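Local coordinates for protein periplasmic beta-glucosidase (Pseudomonas aeruginosa, PDB 6R5T) that probably hydrolyses terminal, non-reducing beta-D-glucosyl residues with release of beta-D-glucose, as a periplasmic glycoside hydrolase of family 3, at residues K71-F75 / K321-F327. The protein carries 1 engineered substitution. Residues are numbered along the deposited sequence; the frame is centred on the assembly and turned at random.
Sequences KIPLF and KYDLGLF
Three oxygens grip the ammonium group of Lys321: NZ donates to Pro73 O at 2.7 Å, and further hydrogen bonds run to Gln22 OE1 and to Gly47 O. NZ approaches the Pro73 carbonyl at a C=O...N angle of 148°, tilted 18° out of its plane. An extended chain beyond CG carries the nitrogen this far, crossing Phe75 at about a right angle, so that Lys321 CE passes 3.9 Å from Phe75 CD2. Such a buried lysine, satisfied by neutral oxygens, links outer helix 307-323 of the TIM barrel to the loops entering strands 48-50 and 75-78, and to the end of helix 16-22. The helix ends in a Schellman motif: Gly325 takes a positive phi (87°), Leu326 N and Gly325 N bond back to Lys321 O and Tyr322 O, and the chain then turns Leu326 toward the same loop. Leu326 CB lies 3.7 Å from Pro73 CG, while its CD1 packs 3.8 Å from Phe75 CB. Farther along, the Phe327 side chain crosses Pro73 at about a right angle, its CE1 3.8 Å from Pro73 CD, and Ile72 CG2 touches CZ of that ring at 4.1 Å; Phe6 of helix 2-12 also meets the Phe327 ring.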
loop_
_atom_site.group_PDB
_atom_site.type_symbol
_atom_site.label_atom_id
_atom_site.label_comp_id
_atom_site.label_asym_id
_atom_site.label_seq_id
_atom_site.Cartn_x
_atom_site.Cartn_y
_atom_site.Cartn_z
ATOM N N LYS A 71 -44.784 12.710 -21.137
ATOM C CA LYS A 71 -44.185 11.871 -22.197
ATOM C C LYS A 71 -42.687 12.184 -22.316
ATOM O O LYS A 71 -42.186 12.246 -23.425
ATOM C CB LYS A 71 -44.939 12.082 -23.522
ATOM C CG LYS A 71 -46.440 11.797 -23.333
ATOM C CD LYS A 71 -47.346 12.172 -24.451
ATOM C CE LYS A 71 -48.798 11.888 -24.104
ATOM N NZ LYS A 71 -49.281 12.805 -23.052
ATOM N N ILE A 72 -42.004 12.387 -21.194
ATOM C CA ILE A 72 -40.536 12.654 -21.235
ATOM C C ILE A 72 -39.868 11.323 -21.561
ATOM O O ILE A 72 -40.049 10.350 -20.833
ATOM C CB ILE A 72 -40.045 13.251 -19.902
ATOM C CG1 ILE A 72 -40.685 14.621 -19.623
ATOM C CG2 ILE A 72 -38.534 13.339 -19.912
ATOM C CD1 ILE A 72 -40.416 15.149 -18.268
ATOM N N PRO A 73 -39.056 11.263 -22.638
ATOM C CA PRO A 73 -38.439 10.007 -23.045
ATOM C C PRO A 73 -37.380 9.523 -22.040
ATOM O O PRO A 73 -36.797 10.335 -21.313
ATOM C CB PRO A 73 -37.734 10.314 -24.339
ATOM C CG PRO A 73 -37.429 11.756 -24.228
ATOM C CD PRO A 73 -38.642 12.361 -23.514
ATOM N N LEU A 74 -37.235 8.216 -21.997
ATOM C CA LEU A 74 -36.139 7.583 -21.220
ATOM C C LEU A 74 -34.860 7.752 -22.008
ATOM O O LEU A 74 -34.901 7.863 -23.242
ATOM C CB LEU A 74 -36.449 6.089 -21.081
ATOM C CG LEU A 74 -37.718 5.786 -20.311
ATOM C CD1 LEU A 74 -38.150 4.372 -20.602
ATOM C CD2 LEU A 74 -37.523 6.005 -18.827
ATOM N N PHE A 75 -33.740 7.668 -21.290
ATOM C CA PHE A 75 -32.505 7.173 -21.939
ATOM C C PHE A 75 -32.179 5.773 -21.406
ATOM O O PHE A 75 -32.603 5.379 -20.306
ATOM C CB PHE A 75 -31.352 8.173 -21.841
ATOM C CG PHE A 75 -30.692 8.312 -20.501
ATOM C CD1 PHE A 75 -29.819 7.355 -20.021
ATOM C CD2 PHE A 75 -30.859 9.456 -19.748
ATOM C CE1 PHE A 75 -29.165 7.536 -18.804
ATOM C CE2 PHE A 75 -30.235 9.634 -18.526
ATOM C CZ PHE A 75 -29.382 8.671 -18.050
ATOM N N LYS A 321 -30.856 14.309 -21.962
ATOM C CA LYS A 321 -31.817 13.777 -22.947
ATOM C C LYS A 321 -31.904 14.720 -24.153
ATOM O O LYS A 321 -32.040 14.213 -25.275
ATOM C CB LYS A 321 -33.147 13.637 -22.247
ATOM C CG LYS A 321 -33.137 12.546 -21.191
ATOM C CD LYS A 321 -34.452 12.373 -20.452
ATOM C CE LYS A 321 -34.393 11.198 -19.507
ATOM N NZ LYS A 321 -35.694 10.882 -18.885
ATOM N N TYR A 322 -31.831 16.015 -23.906
ATOM C CA TYR A 322 -31.907 17.046 -24.971
ATOM C C TYR A 322 -30.715 16.825 -25.934
ATOM O O TYR A 322 -30.886 16.655 -27.140
ATOM C CB TYR A 322 -31.954 18.431 -24.328
ATOM C CG TYR A 322 -32.071 19.571 -25.313
ATOM C CD1 TYR A 322 -30.969 20.021 -26.018
ATOM C CD2 TYR A 322 -33.293 20.182 -25.529
ATOM C CE1 TYR A 322 -31.059 21.098 -26.886
ATOM C CE2 TYR A 322 -33.411 21.219 -26.434
ATOM C CZ TYR A 322 -32.296 21.681 -27.105
ATOM O OH TYR A 322 -32.421 22.749 -27.955
ATOM N N ASP A 323 -29.505 16.714 -25.358
ATOM C CA ASP A 323 -28.271 16.567 -26.160
ATOM C C ASP A 323 -28.299 15.244 -26.938
ATOM O O ASP A 323 -27.747 15.234 -28.063
ATOM C CB ASP A 323 -27.024 16.678 -25.300
ATOM C CG ASP A 323 -26.769 18.069 -24.778
ATOM O OD1 ASP A 323 -27.458 19.061 -25.260
ATOM O OD2 ASP A 323 -25.929 18.178 -23.833
ATOM N N LEU A 324 -28.912 14.202 -26.384
ATOM C CA LEU A 324 -29.016 12.882 -27.038
ATOM C C LEU A 324 -30.049 12.870 -28.183
ATOM O O LEU A 324 -30.156 11.874 -28.887
ATOM C CB LEU A 324 -29.333 11.846 -25.978
ATOM C CG LEU A 324 -28.093 11.428 -25.194
ATOM C CD1 LEU A 324 -28.481 10.688 -23.951
ATOM C CD2 LEU A 324 -27.226 10.562 -26.072
ATOM N N GLY A 325 -30.797 13.951 -28.327
ATOM C CA GLY A 325 -31.783 14.108 -29.410
ATOM C C GLY A 325 -33.130 13.524 -29.054
ATOM O O GLY A 325 -33.969 13.365 -29.958
ATOM N N LEU A 326 -33.339 13.105 -27.809
ATOM C CA LEU A 326 -34.508 12.287 -27.441
ATOM C C LEU A 326 -35.779 13.140 -27.378
ATOM O O LEU A 326 -36.838 12.559 -27.506
ATOM C CB LEU A 326 -34.224 11.514 -26.155
ATOM C CG LEU A 326 -33.115 10.467 -26.303
ATOM C CD1 LEU A 326 -32.680 9.990 -24.912
ATOM C CD2 LEU A 326 -33.560 9.262 -27.131
ATOM N N PHE A 327 -35.673 14.430 -27.176
ATOM C CA PHE A 327 -36.889 15.295 -27.239
ATOM C C PHE A 327 -37.273 15.520 -28.703
ATOM O O PHE A 327 -38.461 15.692 -28.974
ATOM C CB PHE A 327 -36.706 16.612 -26.525
ATOM C CG PHE A 327 -36.710 16.481 -25.035
ATOM C CD1 PHE A 327 -37.886 16.160 -24.380
ATOM C CD2 PHE A 327 -35.554 16.614 -24.298
ATOM C CE1 PHE A 327 -37.930 16.008 -23.006
ATOM C CE2 PHE A 327 -35.601 16.509 -22.922
ATOM C CZ PHE A 327 -36.768 16.161 -22.273
#